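Integral membrane indolylacetylinositol arabinosyltransferase EmbB (Mycolicibacterium smegmatis MC2 155, PDB 7BVC) is a membrane protein that probably polymerises arabinose into the arabinan of cell-wall arabinogalactan, and binds the drug ethambutol. Local coordinates at residues 110-123 / 126-140. Sequence-based numbering, arbitrary orientation.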
ATOM      1  N   ALA B 110       3.667  36.037  -2.284  1.00 58.40           N
ATOM      2  CA  ALA B 110       4.318  36.296  -3.561  1.00 58.40           C
ATOM      3  C   ALA B 110       4.223  35.099  -4.495  1.00 58.40           C
ATOM      4  O   ALA B 110       4.199  35.272  -5.718  1.00 58.40           O
ATOM      5  CB  ALA B 110       5.783  36.675  -3.340  1.00 58.40           C
ATOM      6  N   LEU B 111       4.165  33.887  -3.940  1.00 57.05           N
ATOM      7  CA  LEU B 111       4.087  32.692  -4.770  1.00 57.05           C
ATOM      8  C   LEU B 111       2.692  32.494  -5.346  1.00 57.05           C
ATOM      9  O   LEU B 111       2.550  31.947  -6.445  1.00 57.05           O
ATOM     10  CB  LEU B 111       4.510  31.469  -3.956  1.00 57.05           C
ATOM     11  CG  LEU B 111       4.161  30.077  -4.483  1.00 57.05           C
ATOM     12  CD1 LEU B 111       4.911  29.780  -5.769  1.00 57.05           C
ATOM     13  CD2 LEU B 111       4.457  29.018  -3.432  1.00 57.05           C
ATOM     14  N   ASN B 112       1.655  32.940  -4.635  1.00 56.08           N
ATOM     15  CA  ASN B 112       0.283  32.702  -5.060  1.00 56.08           C
ATOM     16  C   ASN B 112      -0.420  33.922  -5.632  1.00 56.08           C
ATOM     17  O   ASN B 112      -1.315  33.761  -6.463  1.00 56.08           O
ATOM     18  CB  ASN B 112      -0.549  32.165  -3.890  1.00 56.08           C
ATOM     19  CG  ASN B 112      -0.239  30.722  -3.570  1.00 56.08           C
ATOM     20  OD1 ASN B 112      -0.662  29.812  -4.281  1.00 56.08           O
ATOM     21  ND2 ASN B 112       0.504  30.501  -2.494  1.00 56.08           N
ATOM     22  N   ALA B 113      -0.049  35.128  -5.224  1.00 53.02           N
ATOM     23  CA  ALA B 113      -0.791  36.323  -5.586  1.00 53.02           C
ATOM     24  C   ALA B 113       0.054  37.255  -6.452  1.00 53.02           C
ATOM     25  O   ALA B 113       1.185  36.935  -6.833  1.00 53.02           O
ATOM     26  CB  ALA B 113      -1.284  37.024  -4.323  1.00 53.02           C
ATOM     27  N   MET B 114      -0.509  38.419  -6.763  1.00 55.69           N
ATOM     28  CA  MET B 114       0.152  39.443  -7.560  1.00 55.69           C
ATOM     29  C   MET B 114       0.468  40.645  -6.682  1.00 55.69           C
ATOM     30  O   MET B 114      -0.417  41.166  -5.997  1.00 55.69           O
ATOM     31  CB  MET B 114      -0.723  39.872  -8.738  1.00 55.69           C
ATOM     32  CG  MET B 114      -0.341  41.219  -9.328  1.00 55.69           C
ATOM     33  SD  MET B 114      -1.709  42.044 -10.160  1.00 55.69           S
ATOM     34  CE  MET B 114      -1.685  41.220 -11.749  1.00 55.69           C
ATOM     35  N   LEU B 115       1.722  41.083  -6.709  1.00 59.17           N
ATOM     36  CA  LEU B 115       2.187  42.206  -5.908  1.00 59.17           C
ATOM     37  C   LEU B 115       2.793  43.270  -6.810  1.00 59.17           C
ATOM     38  O   LEU B 115       3.451  42.954  -7.805  1.00 59.17           O
ATOM     39  CB  LEU B 115       3.215  41.754  -4.870  1.00 59.17           C
ATOM     40  CG  LEU B 115       2.782  40.620  -3.940  1.00 59.17           C
ATOM     41  CD1 LEU B 115       3.988  39.999  -3.262  1.00 59.17           C
ATOM     42  CD2 LEU B 115       1.787  41.120  -2.910  1.00 59.17           C
ATOM     43  N   VAL B 116       2.563  44.529  -6.460  1.00 61.45           N
ATOM     44  CA  VAL B 116       3.140  45.672  -7.166  1.00 61.45           C
ATOM     45  C   VAL B 116       3.954  46.444  -6.135  1.00 61.45           C
ATOM     46  O   VAL B 116       3.435  47.302  -5.415  1.00 61.45           O
ATOM     47  CB  VAL B 116       2.077  46.554  -7.824  1.00 61.45           C
ATOM     48  CG1 VAL B 116       2.734  47.672  -8.612  1.00 61.45           C
ATOM     49  CG2 VAL B 116       1.188  45.720  -8.724  1.00 61.45           C
ATOM     50  N   ASN B 117       5.246  46.150  -6.067  1.00 69.53           N
ATOM     51  CA  ASN B 117       6.108  46.690  -5.027  1.00 69.53           C
ATOM     52  C   ASN B 117       6.889  47.903  -5.523  1.00 69.53           C
ATOM     53  O   ASN B 117       7.185  48.045  -6.713  1.00 69.53           O
ATOM     54  CB  ASN B 117       7.082  45.623  -4.532  1.00 69.53           C
ATOM     55  CG  ASN B 117       6.377  44.433  -3.923  1.00 69.53           C
ATOM     56  OD1 ASN B 117       6.139  43.431  -4.594  1.00 69.53           O
ATOM     57  ND2 ASN B 117       6.046  44.534  -2.644  1.00 69.53           N
ATOM     58  N   VAL B 118       7.237  48.774  -4.578  1.00 77.50           N
ATOM     59  CA  VAL B 118       8.036  49.968  -4.833  1.00 77.50           C
ATOM     60  C   VAL B 118       9.114  50.025  -3.758  1.00 77.50           C
ATOM     61  O   VAL B 118       8.827  50.356  -2.603  1.00 77.50           O
ATOM     62  CB  VAL B 118       7.190  51.248  -4.828  1.00 77.50           C
ATOM     63  CG1 VAL B 118       8.088  52.476  -4.835  1.00 77.50           C
ATOM     64  CG2 VAL B 118       6.251  51.267  -6.020  1.00 77.50           C
ATOM     65  N   THR B 119      10.345  49.686  -4.129  1.00 84.92           N
ATOM     66  CA  THR B 119      11.475  49.733  -3.212  1.00 84.92           C
ATOM     67  C   THR B 119      12.146  51.104  -3.343  1.00 84.92           C
ATOM     68  O   THR B 119      11.570  52.041  -3.900  1.00 84.92           O
ATOM     69  CB  THR B 119      12.423  48.570  -3.504  1.00 84.92           C
ATOM     70  OG1 THR B 119      11.649  47.413  -3.842  1.00 84.92           O
ATOM     71  CG2 THR B 119      13.261  48.226  -2.279  1.00 84.92           C
ATOM     72  N   GLU B 120      13.367  51.252  -2.819  1.00 90.63           N
ATOM     73  CA  GLU B 120      14.126  52.479  -3.032  1.00 90.63           C
ATOM     74  C   GLU B 120      14.767  52.535  -4.412  1.00 90.63           C
ATOM     75  O   GLU B 120      15.242  53.602  -4.817  1.00 90.63           O
ATOM     76  CB  GLU B 120      15.232  52.630  -1.984  1.00 90.63           C
ATOM     77  CG  GLU B 120      14.789  52.748  -0.542  1.00 90.63           C
ATOM     78  CD  GLU B 120      14.674  51.399   0.127  1.00 90.63           C
ATOM     79  OE1 GLU B 120      14.955  50.382  -0.533  1.00 90.63           O
ATOM     80  OE2 GLU B 120      14.321  51.346   1.321  1.00 90.63           O
ATOM     81  N   THR B 121      14.807  51.416  -5.136  1.00 88.30           N
ATOM     82  CA  THR B 121      15.494  51.350  -6.416  1.00 88.30           C
ATOM     83  C   THR B 121      14.662  50.752  -7.539  1.00 88.30           C
ATOM     84  O   THR B 121      15.131  50.732  -8.683  1.00 88.30           O
ATOM     85  CB  THR B 121      16.792  50.537  -6.285  1.00 88.30           C
ATOM     86  OG1 THR B 121      16.480  49.209  -5.849  1.00 88.30           O
ATOM     87  CG2 THR B 121      17.747  51.184  -5.292  1.00 88.30           C
ATOM     88  N   ARG B 122      13.448  50.276  -7.266  1.00 83.11           N
ATOM     89  CA  ARG B 122      12.717  49.533  -8.279  1.00 83.11           C
ATOM     90  C   ARG B 122      11.216  49.703  -8.101  1.00 83.11           C
ATOM     91  O   ARG B 122      10.708  49.910  -6.996  1.00 83.11           O
ATOM     92  CB  ARG B 122      13.073  48.042  -8.236  1.00 83.11           C
ATOM     93  CG  ARG B 122      14.267  47.649  -9.089  1.00 83.11           C
ATOM     94  CD  ARG B 122      14.657  46.202  -8.835  1.00 83.11           C
ATOM     95  NE  ARG B 122      15.283  46.039  -7.527  1.00 83.11           N
ATOM     96  CZ  ARG B 122      15.045  45.024  -6.705  1.00 83.11           C
ATOM     97  NH1 ARG B 122      14.186  44.074  -7.050  1.00 83.11           N
ATOM     98  NH2 ARG B 122      15.659  44.959  -5.534  1.00 83.11           N
ATOM     99  N   VAL B 123      10.519  49.616  -9.230  1.00 76.73           N
ATOM    100  CA  VAL B 123       9.087  49.371  -9.301  1.00 76.73           C
ATOM    101  C   VAL B 123       8.920  48.006  -9.947  1.00 76.73           C
ATOM    102  O   VAL B 123       9.317  47.808 -11.105  1.00 76.73           O
ATOM    103  CB  VAL B 123       8.354  50.456 -10.104  1.00 76.73           C
ATOM    104  CG1 VAL B 123       6.884  50.103 -10.252  1.00 76.73           C
ATOM    105  CG2 VAL B 123       8.516  51.810  -9.440  1.00 76.73           C
ATOM    106  N   ILE B 126       5.324  41.488  -9.488  1.00 59.52           N
ATOM    107  CA  ILE B 126       5.585  40.063  -9.315  1.00 59.52           C
ATOM    108  C   ILE B 126       4.264  39.314  -9.376  1.00 59.52           C
ATOM    109  O   ILE B 126       3.314  39.654  -8.660  1.00 59.52           O
ATOM    110  CB  ILE B 126       6.315  39.786  -7.990  1.00 59.52           C
ATOM    111  CG1 ILE B 126       7.515  40.720  -7.837  1.00 59.52           C
ATOM    112  CG2 ILE B 126       6.748  38.331  -7.914  1.00 59.52           C
ATOM    113  CD1 ILE B 126       8.734  40.286  -8.618  1.00 59.52           C
ATOM    114  N   VAL B 127       4.198  38.295 -10.229  1.00 56.68           N
ATOM    115  CA  VAL B 127       3.005  37.467 -10.356  1.00 56.68           C
ATOM    116  C   VAL B 127       3.409  36.002 -10.283  1.00 56.68           C
ATOM    117  O   VAL B 127       3.974  35.457 -11.238  1.00 56.68           O
ATOM    118  CB  VAL B 127       2.248  37.762 -11.663  1.00 56.68           C
ATOM    119  CG1 VAL B 127       1.073  36.817 -11.813  1.00 56.68           C
ATOM    120  CG2 VAL B 127       1.777  39.204 -11.694  1.00 56.68           C
ATOM    121  N   ARG B 128       3.130  35.360  -9.147  1.00 57.37           N
ATOM    122  CA  ARG B 128       3.445  33.947  -8.929  1.00 57.37           C
ATOM    123  C   ARG B 128       4.941  33.683  -9.089  1.00 57.37           C
ATOM    124  O   ARG B 128       5.364  32.791  -9.827  1.00 57.37           O
ATOM    125  CB  ARG B 128       2.626  33.049  -9.860  1.00 57.37           C
ATOM    126  CG  ARG B 128       1.127  33.234  -9.739  1.00 57.37           C
ATOM    127  CD  ARG B 128       0.379  32.122 -10.446  1.00 57.37           C
ATOM    128  NE  ARG B 128      -1.030  32.088 -10.070  1.00 57.37           N
ATOM    129  CZ  ARG B 128      -1.532  31.291  -9.135  1.00 57.37           C
ATOM    130  NH1 ARG B 128      -0.741  30.456  -8.478  1.00 57.37           N
ATOM    131  NH2 ARG B 128      -2.827  31.326  -8.857  1.00 57.37           N
ATOM    132  N   ASN B 129       5.746  34.476  -8.380  1.00 64.47           N
ATOM    133  CA  ASN B 129       7.205  34.345  -8.375  1.00 64.47           C
ATOM    134  C   ASN B 129       7.795  34.485  -9.773  1.00 64.47           C
ATOM    135  O   ASN B 129       8.799  33.850 -10.103  1.00 64.47           O
ATOM    136  CB  ASN B 129       7.643  33.020  -7.742  1.00 64.47           C
ATOM    137  CG  ASN B 129       7.740  33.104  -6.235  1.00 64.47           C
ATOM    138  OD1 ASN B 129       7.905  34.186  -5.671  1.00 64.47           O
ATOM    139  ND2 ASN B 129       7.637  31.961  -5.572  1.00 64.47           N
ATOM    140  N   VAL B 130       7.178  35.317 -10.605  1.00 60.99           N
ATOM    141  CA  VAL B 130       7.644  35.580 -11.963  1.00 60.99           C
ATOM    142  C   VAL B 130       7.752  37.094 -12.088  1.00 60.99           C
ATOM    143  O   VAL B 130       6.735  37.791 -12.161  1.00 60.99           O
ATOM    144  CB  VAL B 130       6.709  34.996 -13.028  1.00 60.99           C
ATOM    145  CG1 VAL B 130       7.034  35.568 -14.395  1.00 60.99           C
ATOM    146  CG2 VAL B 130       6.817  33.481 -13.046  1.00 60.99           C
ATOM    147  N   VAL B 131       8.980  37.607 -12.094  1.00 65.58           N
ATOM    148  CA  VAL B 131       9.189  39.049 -12.168  1.00 65.58           C
ATOM    149  C   VAL B 131       8.760  39.549 -13.541  1.00 65.58           C
ATOM    150  O   VAL B 131       9.271  39.103 -14.574  1.00 65.58           O
ATOM    151  CB  VAL B 131      10.647  39.411 -11.856  1.00 65.58           C
ATOM    152  CG1 VAL B 131      11.609  38.581 -12.695  1.00 65.58           C
ATOM    153  CG2 VAL B 131      10.879  40.894 -12.087  1.00 65.58           C
ATOM    154  N   VAL B 132       7.792  40.460 -13.557  1.00 66.45           N
ATOM    155  CA  VAL B 132       7.238  41.012 -14.786  1.00 66.45           C
ATOM    156  C   VAL B 132       7.418  42.522 -14.757  1.00 66.45           C
ATOM    157  O   VAL B 132       6.973  43.186 -13.815  1.00 66.45           O
ATOM    158  CB  VAL B 132       5.752  40.645 -14.948  1.00 66.45           C
ATOM    159  CG1 VAL B 132       5.184  41.288 -16.194  1.00 66.45           C
ATOM    160  CG2 VAL B 132       5.579  39.140 -14.991  1.00 66.45           C
ATOM    161  N   ALA B 133       8.082  43.057 -15.779  1.00 71.93           N
ATOM    162  CA  ALA B 133       8.196  44.497 -16.001  1.00 71.93           C
ATOM    163  C   ALA B 133       8.779  45.215 -14.781  1.00 71.93           C
ATOM    164  O   ALA B 133       8.144  46.063 -14.156  1.00 71.93           O
ATOM    165  CB  ALA B 133       6.838  45.090 -16.382  1.00 71.93           C
ATOM    166  N   SER B 134      10.014  44.849 -14.458  1.00 76.94           N
ATOM    167  CA  SER B 134      10.776  45.579 -13.457  1.00 76.94           C
ATOM    168  C   SER B 134      11.336  46.855 -14.071  1.00 76.94           C
ATOM    169  O   SER B 134      11.806  46.854 -15.210  1.00 76.94           O
ATOM    170  CB  SER B 134      11.912  44.713 -12.912  1.00 76.94           C
ATOM    171  OG  SER B 134      12.685  45.423 -11.964  1.00 76.94           O
ATOM    172  N   VAL B 135      11.289  47.949 -13.312  1.00 81.98           N
ATOM    173  CA  VAL B 135      11.731  49.247 -13.812  1.00 81.98           C
ATOM    174  C   VAL B 135      12.464  49.974 -12.690  1.00 81.98           C
ATOM    175  O   VAL B 135      12.206  49.738 -11.509  1.00 81.98           O
ATOM    176  CB  VAL B 135      10.531  50.069 -14.350  1.00 81.98           C
ATOM    177  CG1 VAL B 135      10.856  51.541 -14.466  1.00 81.98           C
ATOM    178  CG2 VAL B 135      10.078  49.534 -15.698  1.00 81.98           C
ATOM    179  N   ASN B 136      13.415  50.830 -13.059  1.00 91.53           N
ATOM    180  CA  ASN B 136      14.091  51.650 -12.062  1.00 91.53           C
ATOM    181  C   ASN B 136      13.157  52.728 -11.519  1.00 91.53           C
ATOM    182  O   ASN B 136      12.298  53.256 -12.229  1.00 91.53           O
ATOM    183  CB  ASN B 136      15.350  52.285 -12.650  1.00 91.53           C
ATOM    184  CG  ASN B 136      16.475  51.284 -12.832  1.00 91.53           C
ATOM    185  OD1 ASN B 136      16.708  50.436 -11.971  1.00 91.53           O
ATOM    186  ND2 ASN B 136      17.182  51.380 -13.952  1.00 91.53           N
ATOM    187  N   ARG B 137      13.352  53.062 -10.242  1.00 92.61           N
ATOM    188  CA  ARG B 137      12.377  53.861  -9.505  1.00 92.61           C
ATOM    189  C   ARG B 137      12.293  55.289 -10.036  1.00 92.61           C
ATOM    190  O   ARG B 137      11.219  55.756 -10.436  1.00 92.61           O
ATOM    191  CB  ARG B 137      12.733  53.857  -8.017  1.00 92.61           C
ATOM    192  CG  ARG B 137      12.097  54.977  -7.220  1.00 92.61           C
ATOM    193  CD  ARG B 137      10.674  54.627  -6.832  1.00 92.61           C
ATOM    194  NE  ARG B 137      10.155  55.518  -5.799  1.00 92.61           N
ATOM    195  CZ  ARG B 137      10.382  55.364  -4.501  1.00 92.61           C
ATOM    196  NH1 ARG B 137      11.125  54.354  -4.071  1.00 92.61           N
ATOM    197  NH2 ARG B 137       9.866  56.222  -3.632  1.00 92.61           N
ATOM    198  N   ASP B 138      13.420  56.005 -10.041  1.00 98.36           N
ATOM    199  CA  ASP B 138      13.404  57.418 -10.402  1.00 98.36           C
ATOM    200  C   ASP B 138      13.044  57.662 -11.861  1.00 98.36           C
ATOM    201  O   ASP B 138      12.767  58.809 -12.227  1.00 98.36           O
ATOM    202  CB  ASP B 138      14.756  58.062 -10.078  1.00 98.36           C
ATOM    203  CG  ASP B 138      15.932  57.264 -10.610  1.00 98.36           C
ATOM    204  OD1 ASP B 138      15.912  56.875 -11.795  1.00 98.36           O
ATOM    205  OD2 ASP B 138      16.882  57.028  -9.836  1.00 98.36           O
ATOM    206  N   ARG B 139      13.042  56.625 -12.702  1.00 97.91           N
ATOM    207  CA  ARG B 139      12.569  56.802 -14.071  1.00 97.91           C
ATOM    208  C   ARG B 139      11.052  56.945 -14.110  1.00 97.91           C
ATOM    209  O   ARG B 139      10.524  57.820 -14.806  1.00 97.91           O
ATOM    210  CB  ARG B 139      13.026  55.632 -14.941  1.00 97.91           C
ATOM    211  CG  ARG B 139      12.832  55.858 -16.427  1.00 97.91           C
ATOM    212  CD  ARG B 139      13.967  55.244 -17.224  1.00 97.91           C
ATOM    213  NE  ARG B 139      14.101  53.816 -16.958  1.00 97.91           N
ATOM    214  CZ  ARG B 139      13.718  52.861 -17.799  1.00 97.91           C
ATOM    215  NH1 ARG B 139      13.175  53.182 -18.964  1.00 97.91           N
ATOM    216  NH2 ARG B 139      13.877  51.586 -17.474  1.00 97.91           N
ATOM    217  N   VAL B 140      10.336  56.096 -13.368  1.00 96.67           N
ATOM    218  CA  VAL B 140       8.898  56.287 -13.204  1.00 96.67           C
ATOM    219  C   VAL B 140       8.625  57.574 -12.441  1.00 96.67           C
ATOM    220  O   VAL B 140       7.670  58.302 -12.740  1.00 96.67           O
ATOM    221  CB  VAL B 140       8.269  55.069 -12.502  1.00 96.67           C
ATOM    222  CG1 VAL B 140       6.800  55.318 -12.218  1.00 96.67           C
ATOM    223  CG2 VAL B 140       8.434  53.828 -13.349  1.00 96.67           C
TER
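Asn112 O sits over the centre of one face of the Arg128 guanidinium, 3.6 Å from CZ, while Leu111 O approaches the same group obliquely. The chain of Arg128 runs extended from CG to NE, which carries the flat group past the end of helix 109-112; its NE donates to Arg186 O, and Asn112 O stands over the face as a further polar neighbour. At the far end of the contact the Arg137 guanidinium has Val118 CG1 over one face, offset toward the rim, with CG1 3.7 Å from CZ. A bend at chi2 (82°) brings the group to Val118, and its NH1 bonds weakly to Pro93 O; the modelled approach of Thr119 O at the edge is too close and doubtful.

Between the two arginines the segments are joined mainly by backbone hydrogen bonds. Leu115 and Ile126 form an antiparallel hydrogen-bonded pair, with Leu115 N to Ile126 O at 2.9 Å and nearly straight (168°). A second such pair, Val123 with Val135 (Val123 N to Val135 O 2.8 Å), joins strand 122-127 to the weakly bonded strand 134-136, after the chain has turned at Ala133. In chain order this is a meander within the concanavalin-like domain. Met114 and Val127 lie side by side, CG to CG2 3.8 Å, on the face away from Leu115 and Ile126. Near the helix end, Asn129 ND2 packs 3.5 Å from Leu111 CD1.

The chemistry is therefore divided: main-chain bonds set the strand register, whereas Arg128 brings positive charge to the carbonyls of Leu111 and Asn112, probably offsetting their partial negative charge.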